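Local coordinates for protein thymine dioxygenase (Neurospora crassa, PDB 5C3Q) that is an iron- and 2-oxoglutarate-dependent dioxygenase that probably hydroxylates the methyl group of thymine, which it binds beside the metal and 2-oxoglutarate, at residues 9-14 against 239-244; 184-189 against 298-303; 261-266 against 304-309. All coordinates share one frame; numbering follows the deposited sequence.

Contact 1. Residues 9-14 against 239-244; sequences NEDGLV and NGQFID
A beta hairpin with a type I' turn, E10 to L13, leans on the edge strand 242-244 of the double-stranded beta-helix, the fold of 2-oxoglutarate dioxygenases. E10 and L13 pair through both backbone bonds, so the turn is closed tightly. D11 and G12 at its tip both have positive phi. I243 carries the apolar contact, pointing from strand 242-244 toward the hairpin. Its CB lies 3.8 Å from CD2 of L13, and the two side chains lie alongside each other, running in opposing directions. CG1 stands beside the backbone N of I243 and passes near the carbonyl O of E10. CD1, the tip, ends against CB of D11 at 3.6 Å. The other branch, CG2, touches CB of E10 and also its OE1, at 3.5 Å. The E10 chain is extended beyond CG, and its carboxylate reaches D244 through two waters. One is held by OE1 and by N of D244. The other joins OE2, by a weak bond, to O of D244. The D11 carboxylate instead faces Q241 and N239. Its OD2 rests on CB and CG of Q241 and is hydrogen-bonded to OG of S237. OD1 takes a weak but straight bond from ND2 of N239, 3.4 Å long with an N-H...O angle of 171°. The amide and carboxylate planes there stand 82° apart.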
loop_
_atom_site.group_PDB
_atom_site.type_symbol
_atom_site.label_atom_id
_atom_site.label_comp_id
_atom_site.label_asym_id
_atom_site.label_seq_id
_atom_site.Cartn_x
_atom_site.Cartn_y
_atom_site.Cartn_z
ATOM N N ASN A 9 12.255 -13.289 8.138
ATOM C CA ASN A 9 12.551 -14.694 7.873
ATOM C C ASN A 9 11.951 -15.587 8.956
ATOM O O ASN A 9 12.636 -15.981 9.905
ATOM C CB ASN A 9 14.063 -14.911 7.768
ATOM C CG ASN A 9 14.422 -16.283 7.223
ATOM O OD1 ASN A 9 13.597 -17.195 7.204
ATOM N ND2 ASN A 9 15.665 -16.435 6.775
ATOM N N GLU A 10 10.664 -15.894 8.804
ATOM C CA GLU A 10 9.926 -16.692 9.776
ATOM C C GLU A 10 8.820 -17.494 9.092
ATOM O O GLU A 10 8.133 -16.988 8.204
ATOM C CB GLU A 10 9.304 -15.795 10.845
ATOM C CG GLU A 10 10.305 -15.087 11.745
ATOM C CD GLU A 10 9.655 -14.217 12.812
ATOM O OE1 GLU A 10 8.424 -14.327 13.033
ATOM O OE2 GLU A 10 10.388 -13.422 13.443
ATOM N N ASP A 11 8.671 -18.749 9.508
ATOM C CA ASP A 11 7.580 -19.615 9.060
ATOM C C ASP A 11 7.524 -19.806 7.544
ATOM O O ASP A 11 6.447 -19.965 6.970
ATOM C CB ASP A 11 6.241 -19.074 9.579
ATOM C CG ASP A 11 5.170 -20.138 9.644
ATOM O OD1 ASP A 11 5.473 -21.239 10.144
ATOM O OD2 ASP A 11 4.027 -19.877 9.201
ATOM N N GLY A 12 8.689 -19.799 6.904
ATOM C CA GLY A 12 8.779 -19.948 5.453
ATOM C C GLY A 12 8.579 -18.654 4.678
ATOM O O GLY A 12 8.677 -18.655 3.455
ATOM N N LEU A 13 8.287 -17.558 5.383
ATOM C CA LEU A 13 8.151 -16.237 4.759
ATOM C C LEU A 13 9.503 -15.549 4.812
ATOM O O LEU A 13 10.003 -15.248 5.895
ATOM C CB LEU A 13 7.109 -15.381 5.489
ATOM C CG LEU A 13 6.887 -13.953 4.966
ATOM C CD1 LEU A 13 6.215 -13.954 3.601
ATOM C CD2 LEU A 13 6.060 -13.148 5.954
ATOM N N VAL A 14 10.086 -15.305 3.642
ATOM C CA VAL A 14 11.362 -14.598 3.546
ATOM C C VAL A 14 11.159 -13.318 2.736
ATOM O O VAL A 14 10.905 -13.369 1.534
ATOM C CB VAL A 14 12.452 -15.491 2.915
ATOM C CG1 VAL A 14 13.774 -14.741 2.786
ATOM C CG2 VAL A 14 12.649 -16.741 3.760
ATOM N N ASN A 239 2.728 -20.877 4.893
ATOM C CA ASN A 239 2.097 -21.873 5.756
ATOM C C ASN A 239 0.813 -21.366 6.405
ATOM O O ASN A 239 0.197 -22.084 7.181
ATOM C CB ASN A 239 3.072 -22.338 6.839
ATOM C CG ASN A 239 4.384 -22.823 6.265
ATOM O OD1 ASN A 239 4.424 -23.384 5.169
ATOM N ND2 ASN A 239 5.469 -22.602 6.998
ATOM N N GLY A 240 0.427 -20.129 6.097
ATOM C CA GLY A 240 -0.873 -19.592 6.498
ATOM C C GLY A 240 -0.901 -18.865 7.833
ATOM O O GLY A 240 -1.970 -18.689 8.412
ATOM N N GLN A 241 0.263 -18.434 8.315
ATOM C CA GLN A 241 0.369 -17.728 9.590
ATOM C C GLN A 241 0.801 -16.296 9.351
ATOM O O GLN A 241 1.671 -16.039 8.514
ATOM C CB GLN A 241 1.407 -18.389 10.492
ATOM C CG GLN A 241 1.214 -19.876 10.706
ATOM C CD GLN A 241 0.162 -20.174 11.746
ATOM O OE1 GLN A 241 -1.000 -19.794 11.591
ATOM N NE2 GLN A 241 0.559 -20.863 12.815
ATOM N N PHE A 242 0.215 -15.371 10.106
ATOM C CA PHE A 242 0.601 -13.966 10.020
ATOM C C PHE A 242 1.918 -13.732 10.755
ATOM O O PHE A 242 2.057 -14.078 11.929
ATOM C CB PHE A 242 -0.500 -13.060 10.574
ATOM C CG PHE A 242 -1.632 -12.838 9.611
ATOM C CD1 PHE A 242 -1.477 -11.976 8.535
ATOM C CD2 PHE A 242 -2.842 -13.499 9.769
ATOM C CE1 PHE A 242 -2.511 -11.770 7.636
ATOM C CE2 PHE A 242 -3.882 -13.294 8.876
ATOM C CZ PHE A 242 -3.716 -12.430 7.807
ATOM N N ILE A 243 2.879 -13.152 10.042
ATOM C CA ILE A 243 4.215 -12.901 10.559
ATOM C C ILE A 243 4.437 -11.399 10.651
ATOM O O ILE A 243 4.067 -10.658 9.738
ATOM C CB ILE A 243 5.281 -13.504 9.621
ATOM C CG1 ILE A 243 5.021 -15.000 9.393
ATOM C CG2 ILE A 243 6.682 -13.255 10.159
ATOM C CD1 ILE A 243 5.010 -15.855 10.646
ATOM N N ASP A 244 5.059 -10.964 11.747
ATOM C CA ASP A 244 5.367 -9.550 11.954
ATOM C C ASP A 244 6.339 -9.008 10.907
ATOM O O ASP A 244 7.412 -9.562 10.707
ATOM C CB ASP A 244 5.957 -9.328 13.351
ATOM C CG ASP A 244 4.930 -9.505 14.453
ATOM O OD1 ASP A 244 3.816 -8.961 14.323
ATOM O OD2 ASP A 244 5.237 -10.183 15.452
HETATM O O HOH W 1 5.909 -12.749 13.733
HETATM O O HOH W 2 9.396 -11.067 11.977
#

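Contact 2. Residues 184-189 against 298-303; sequences VDVGDN and NHKSYI
N298 opens the segment 298-303 and does most of the bonding to the loop 184-189. Its CG is anti to its carbonyl carbon, beside its own backbone N, and this brings the amide against the type I turn from V184 to G187. OD1 accepts the backbone N-H of V186 at 3.0 Å, with the donor standing above the carbonyl plane. A water bound to N of D188 also lies within hydrogen-bonding distance of OD1, though its protons have other acceptors in reach. ND2 gives its bond to OD1 of D185 at 3.1 Å, and the amide and carboxylate planes are only 12° apart. CB and CG2 of V186 pack against the same amide. H299 follows. Its backbone N-H bonds to OD2 of D188 at 2.8 Å and is nearly straight, 171°. Its ring lies flat on the D188 carboxylate, the planes 6° apart. CB of D188 makes a CH-pi contact over the ring face, 3.6 Å from the centroid. A water joins OD1 of D188 to NE2 of H299. OD1 also forms a salt bridge with R127, which probably keeps the aspartate ionised. At K300 the backbone N-H reaches a water that donates to OD2 of D188. S301 closes a second type I turn, its N bonded to O of N298. Residues 185-189 link helix 181-184, which ends at V184, to strand 190-200, with V184 packed on helix 147-173. In the segment 298-303, H299 touches L327 of helix 323-332, and I303 pairs with I321 in a small two-stranded sheet.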
loop_
_atom_site.group_PDB
_atom_site.type_symbol
_atom_site.label_atom_id
_atom_site.label_comp_id
_atom_site.label_asym_id
_atom_site.label_seq_id
_atom_site.Cartn_x
_atom_site.Cartn_y
_atom_site.Cartn_z
ATOM N N VAL A 184 2.449 2.772 -17.008
ATOM C CA VAL A 184 2.423 3.424 -15.689
ATOM C C VAL A 184 2.763 4.924 -15.676
ATOM O O VAL A 184 2.750 5.541 -14.612
ATOM C CB VAL A 184 3.371 2.711 -14.688
ATOM C CG1 VAL A 184 3.038 1.228 -14.588
ATOM C CG2 VAL A 184 4.838 2.911 -15.060
ATOM N N ASP A 185 3.040 5.518 -16.836
ATOM C CA ASP A 185 3.564 6.897 -16.880
ATOM C C ASP A 185 2.562 8.009 -16.512
ATOM O O ASP A 185 2.975 9.135 -16.224
ATOM C CB ASP A 185 4.218 7.207 -18.243
ATOM C CG ASP A 185 3.291 6.964 -19.426
ATOM O OD1 ASP A 185 2.089 6.661 -19.232
ATOM O OD2 ASP A 185 3.778 7.081 -20.567
ATOM N N VAL A 186 1.266 7.707 -16.523
ATOM C CA VAL A 186 0.243 8.708 -16.186
ATOM C C VAL A 186 0.234 9.030 -14.683
ATOM O O VAL A 186 -0.065 10.157 -14.282
ATOM C CB VAL A 186 -1.159 8.261 -16.663
ATOM C CG1 VAL A 186 -2.250 9.195 -16.156
ATOM C CG2 VAL A 186 -1.194 8.193 -18.184
ATOM N N GLY A 187 0.568 8.047 -13.855
ATOM C CA GLY A 187 0.601 8.248 -12.411
ATOM C C GLY A 187 -0.786 8.251 -11.794
ATOM O O GLY A 187 -1.088 9.087 -10.942
ATOM N N ASP A 188 -1.622 7.304 -12.218
ATOM C CA ASP A 188 -2.972 7.140 -11.677
ATOM C C ASP A 188 -2.903 6.421 -10.329
ATOM O O ASP A 188 -3.506 5.371 -10.136
ATOM C CB ASP A 188 -3.851 6.355 -12.662
ATOM C CG ASP A 188 -4.249 7.172 -13.873
ATOM O OD1 ASP A 188 -4.519 8.379 -13.723
ATOM O OD2 ASP A 188 -4.301 6.603 -14.979
ATOM N N ASN A 189 -2.181 7.028 -9.396
ATOM C CA ASN A 189 -1.868 6.426 -8.113
ATOM C C ASN A 189 -2.654 7.099 -6.993
ATOM O O ASN A 189 -3.223 8.178 -7.185
ATOM C CB ASN A 189 -0.365 6.555 -7.873
ATOM C CG ASN A 189 0.454 5.960 -9.007
ATOM O OD1 ASN A 189 0.073 4.943 -9.593
ATOM N ND2 ASN A 189 1.572 6.597 -9.334
ATOM N N ASN A 298 -1.876 2.760 -15.660
ATOM C CA ASN A 298 -2.733 3.812 -16.191
ATOM C C ASN A 298 -4.151 3.266 -16.275
ATOM O O ASN A 298 -4.339 2.120 -16.681
ATOM C CB ASN A 298 -2.259 4.252 -17.580
ATOM C CG ASN A 298 -0.809 4.712 -17.593
ATOM O OD1 ASN A 298 -0.262 5.110 -16.567
ATOM N ND2 ASN A 298 -0.182 4.661 -18.761
ATOM N N HIS A 299 -5.145 4.061 -15.880
ATOM C CA HIS A 299 -6.534 3.588 -15.883
ATOM C C HIS A 299 -6.967 3.105 -17.269
ATOM O O HIS A 299 -7.791 2.200 -17.380
ATOM C CB HIS A 299 -7.502 4.669 -15.374
ATOM C CG HIS A 299 -7.351 4.989 -13.916
ATOM N ND1 HIS A 299 -7.108 4.028 -12.957
ATOM C CD2 HIS A 299 -7.441 6.166 -13.250
ATOM C CE1 HIS A 299 -7.037 4.600 -11.769
ATOM N NE2 HIS A 299 -7.234 5.897 -11.919
ATOM N N LYS A 300 -6.405 3.707 -18.317
ATOM C CA LYS A 300 -6.689 3.304 -19.697
ATOM C C LYS A 300 -6.051 1.966 -20.110
ATOM O O LYS A 300 -6.410 1.412 -21.150
ATOM C CB LYS A 300 -6.236 4.402 -20.671
ATOM C CG LYS A 300 -4.721 4.547 -20.798
ATOM C CD LYS A 300 -4.324 5.818 -21.538
ATOM C CE LYS A 300 -2.812 5.964 -21.589
ATOM N NZ LYS A 300 -2.389 7.189 -22.319
ATOM N N SER A 301 -5.117 1.454 -19.309
ATOM C CA SER A 301 -4.339 0.262 -19.674
ATOM C C SER A 301 -5.165 -1.010 -19.777
ATOM O O SER A 301 -6.036 -1.267 -18.951
ATOM C CB SER A 301 -3.220 0.016 -18.658
ATOM O OG SER A 301 -2.228 1.014 -18.757
ATOM N N TYR A 302 -4.858 -1.809 -20.797
ATOM C CA TYR A 302 -5.431 -3.135 -20.955
ATOM C C TYR A 302 -4.443 -4.151 -20.391
ATOM O O TYR A 302 -3.315 -4.251 -20.866
ATOM C CB TYR A 302 -5.704 -3.414 -22.430
ATOM C CG TYR A 302 -6.544 -4.642 -22.678
ATOM C CD1 TYR A 302 -7.876 -4.688 -22.278
ATOM C CD2 TYR A 302 -6.015 -5.751 -23.332
ATOM C CE1 TYR A 302 -8.655 -5.809 -22.509
ATOM C CE2 TYR A 302 -6.787 -6.877 -23.572
ATOM C CZ TYR A 302 -8.105 -6.902 -23.159
ATOM O OH TYR A 302 -8.875 -8.021 -23.399
ATOM N N ILE A 303 -4.871 -4.895 -19.375
ATOM C CA ILE A 303 -3.986 -5.794 -18.633
ATOM C C ILE A 303 -4.110 -7.235 -19.129
ATOM O O ILE A 303 -5.136 -7.878 -18.933
ATOM C CB ILE A 303 -4.287 -5.729 -17.117
ATOM C CG1 ILE A 303 -4.120 -4.294 -16.593
ATOM C CG2 ILE A 303 -3.409 -6.693 -16.325
ATOM C CD1 ILE A 303 -2.739 -3.693 -16.780
HETATM O O HOH W 3 -0.433 4.998 -13.620
HETATM O O HOH W 4 -6.043 8.365 -11.228
HETATM O O HOH W 5 -4.969 6.400 -17.965
#

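Contact 3. Residues 261-266 against 304-309. With EDO (1,2-ethanediol), chain K.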
loop_
_atom_site.group_PDB
_atom_site.type_symbol
_atom_site.label_atom_id
_atom_site.label_comp_id
_atom_site.label_asym_id
_atom_site.label_seq_id
_atom_site.Cartn_x
_atom_site.Cartn_y
_atom_site.Cartn_z
ATOM N N ALA A 261 -0.231 -9.271 -9.868
ATOM C CA ALA A 261 -0.326 -10.730 -9.769
ATOM C C ALA A 261 -0.963 -11.304 -11.031
ATOM O O ALA A 261 -0.411 -12.193 -11.678
ATOM C CB ALA A 261 -1.139 -11.124 -8.544
ATOM N N ARG A 262 -2.117 -10.750 -11.379
ATOM C CA ARG A 262 -2.865 -11.153 -12.566
ATOM C C ARG A 262 -2.100 -10.859 -13.867
ATOM O O ARG A 262 -2.029 -11.697 -14.760
ATOM C CB ARG A 262 -4.196 -10.408 -12.570
ATOM C CG ARG A 262 -5.125 -10.790 -13.692
ATOM C CD ARG A 262 -6.282 -9.819 -13.776
ATOM N NE ARG A 262 -7.198 -10.255 -14.822
ATOM C CZ ARG A 262 -8.478 -10.574 -14.648
ATOM N NH1 ARG A 262 -9.062 -10.478 -13.457
ATOM N NH2 ARG A 262 -9.180 -10.970 -15.703
ATOM N N TRP A 263 -1.558 -9.649 -13.960
ATOM C CA TRP A 263 -0.733 -9.202 -15.098
ATOM C C TRP A 263 0.459 -10.139 -15.360
ATOM O O TRP A 263 0.812 -10.418 -16.511
ATOM C CB TRP A 263 -0.229 -7.793 -14.780
ATOM C CG TRP A 263 0.197 -6.940 -15.924
ATOM C CD1 TRP A 263 0.158 -7.239 -17.254
ATOM C CD2 TRP A 263 0.675 -5.599 -15.826
ATOM N NE1 TRP A 263 0.615 -6.170 -17.991
ATOM C CE2 TRP A 263 0.935 -5.149 -17.135
ATOM C CE3 TRP A 263 0.918 -4.734 -14.752
ATOM C CZ2 TRP A 263 1.425 -3.869 -17.402
ATOM C CZ3 TRP A 263 1.408 -3.463 -15.019
ATOM C CH2 TRP A 263 1.653 -3.044 -16.332
ATOM N N SER A 264 1.054 -10.629 -14.276
ATOM C CA SER A 264 2.211 -11.521 -14.322
ATOM C C SER A 264 1.844 -12.993 -14.516
ATOM O O SER A 264 2.720 -13.863 -14.470
ATOM C CB SER A 264 3.009 -11.369 -13.022
ATOM O OG SER A 264 2.355 -12.000 -11.933
ATOM N N ASN A 265 0.557 -13.273 -14.715
ATOM C CA ASN A 265 0.052 -14.636 -14.819
ATOM C C ASN A 265 0.347 -15.458 -13.566
ATOM O O ASN A 265 0.692 -16.637 -13.653
ATOM C CB ASN A 265 0.615 -15.336 -16.064
ATOM C CG ASN A 265 -0.248 -16.502 -16.505
ATOM O OD1 ASN A 265 -1.465 -16.381 -16.552
ATOM N ND2 ASN A 265 0.375 -17.642 -16.809
ATOM N N ASP A 266 0.209 -14.806 -12.412
ATOM C CA ASP A 266 0.525 -15.371 -11.092
ATOM C C ASP A 266 1.975 -15.832 -10.893
ATOM O O ASP A 266 2.238 -16.670 -10.032
ATOM C CB ASP A 266 -0.453 -16.505 -10.734
ATOM C CG ASP A 266 -1.854 -15.997 -10.450
ATOM O OD1 ASP A 266 -2.003 -14.809 -10.097
ATOM O OD2 ASP A 266 -2.809 -16.787 -10.577
ATOM N N GLU A 304 -3.054 -7.727 -19.773
ATOM C CA GLU A 304 -2.969 -9.129 -20.195
ATOM C C GLU A 304 -1.553 -9.660 -19.969
ATOM O O GLU A 304 -0.613 -8.887 -19.837
ATOM C CB GLU A 304 -3.395 -9.288 -21.657
ATOM C CG GLU A 304 -2.647 -8.401 -22.641
ATOM C CD GLU A 304 -3.296 -8.357 -24.016
ATOM O OE1 GLU A 304 -3.037 -7.383 -24.756
ATOM O OE2 GLU A 304 -4.067 -9.284 -24.358
ATOM N N ALA A 305 -1.414 -10.980 -19.923
ATOM C CA ALA A 305 -0.157 -11.627 -19.513
ATOM C C ALA A 305 1.110 -10.980 -20.092
ATOM O O ALA A 305 1.229 -10.801 -21.299
ATOM C CB ALA A 305 -0.196 -13.109 -19.857
ATOM N N ILE A 306 2.054 -10.653 -19.210
ATOM C CA ILE A 306 3.334 -10.043 -19.585
ATOM C C ILE A 306 4.178 -11.067 -20.349
ATOM O O ILE A 306 4.166 -12.247 -20.001
ATOM C CB ILE A 306 4.102 -9.568 -18.322
ATOM C CG1 ILE A 306 3.315 -8.474 -17.595
ATOM C CG2 ILE A 306 5.489 -9.037 -18.668
ATOM C CD1 ILE A 306 3.684 -8.302 -16.135
ATOM N N PRO A 307 4.913 -10.631 -21.396
ATOM C CA PRO A 307 5.744 -11.602 -22.116
ATOM C C PRO A 307 6.801 -12.255 -21.225
ATOM O O PRO A 307 7.440 -11.577 -20.418
ATOM C CB PRO A 307 6.405 -10.769 -23.227
ATOM C CG PRO A 307 6.172 -9.342 -22.865
ATOM C CD PRO A 307 4.917 -9.314 -22.052
ATOM N N GLY A 308 6.959 -13.568 -21.370
ATOM C CA GLY A 308 7.914 -14.331 -20.579
ATOM C C GLY A 308 7.364 -14.898 -19.283
ATOM O O GLY A 308 8.114 -15.501 -18.519
ATOM N N THR A 309 6.067 -14.712 -19.028
ATOM C CA THR A 309 5.410 -15.267 -17.836
ATOM C C THR A 309 4.607 -16.537 -18.143
ATOM O O THR A 309 3.905 -17.061 -17.277
ATOM C CB THR A 309 4.474 -14.234 -17.177
ATOM O OG1 THR A 309 3.481 -13.812 -18.115
ATOM C CG2 THR A 309 5.262 -13.029 -16.687
HETATM C C1 EDO K . -12.428 -11.072 -15.089
HETATM O O1 EDO K . -12.129 -12.112 -16.034
HETATM C C2 EDO K . -12.096 -11.584 -13.692
HETATM O O2 EDO K . -11.758 -10.520 -12.792
HETATM O O HOH W 6 -0.964 -5.857 -21.060
#
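This is a helix end packed against a loop, on the periphery of the fold. Helix 258-263 stops here, and the segment 304-309 leaves strand 302-303 and passes across its C-terminal end. One hydrogen bond joins the two backbones. N of I306 donates to O of W263 at 3.0 Å, almost along the C=O axis. CA of A305 adds a CH...O contact to the same oxygen, at 3.4 Å. CG of W263 is anti to its backbone N, chi1 -158°, and this lays the indole against I306. I306 lies over one face, its CG1 3.7 Å from the centroid of the five-membered ring in a CH-pi contact. The carbonyl O of E304 meets the indole edge in the ring plane, 3.2 Å from CD1. F180 and F183 set their rings edge-to-face with the indole. An alanine in place of W263 would lose these ring contacts and would probably loosen the seat of I306 and the loop. The helix ends in a Schellman motif. N265 takes positive phi, N of D266 bonds back to O of A261 at 2.8 Å, and N of N265 to O of R262. The N265 amide is held by the backbone of K317 and E315. Beyond the helix end, T309 sets CB 3.2 Å from O of S264. T309 closes a type II turn from I306, whose carbonyl O receives both N and OG1 of T309. On the R262 guanidinium, NH1 donates to O2 of an ethanediol, probably from the crystallisation liquor, at 2.8 Å, and NH2 to its O1.

Contacts 2 and 3 are neighbours, with centres 16 Å apart. They touch where CG2 of I303 packs 3.6 Å from CG of W263. Residues 298-303 run straight on into 304-309, so one continuous piece of chain serves both. Along the sequence contact 2 interleaves with both others, whereas contact 1 is complete before the first residue of contact 3. Contact 1 lies on the opposite side of the chain's centre from contact 2, their centres 32 Å apart. None of the three contains a metal ligand. The side chain of L13 is about 9 Å from that of the metal ligand H273, that of H299 about 8 Å from thymine and that of W263 about 14 Å from thymine.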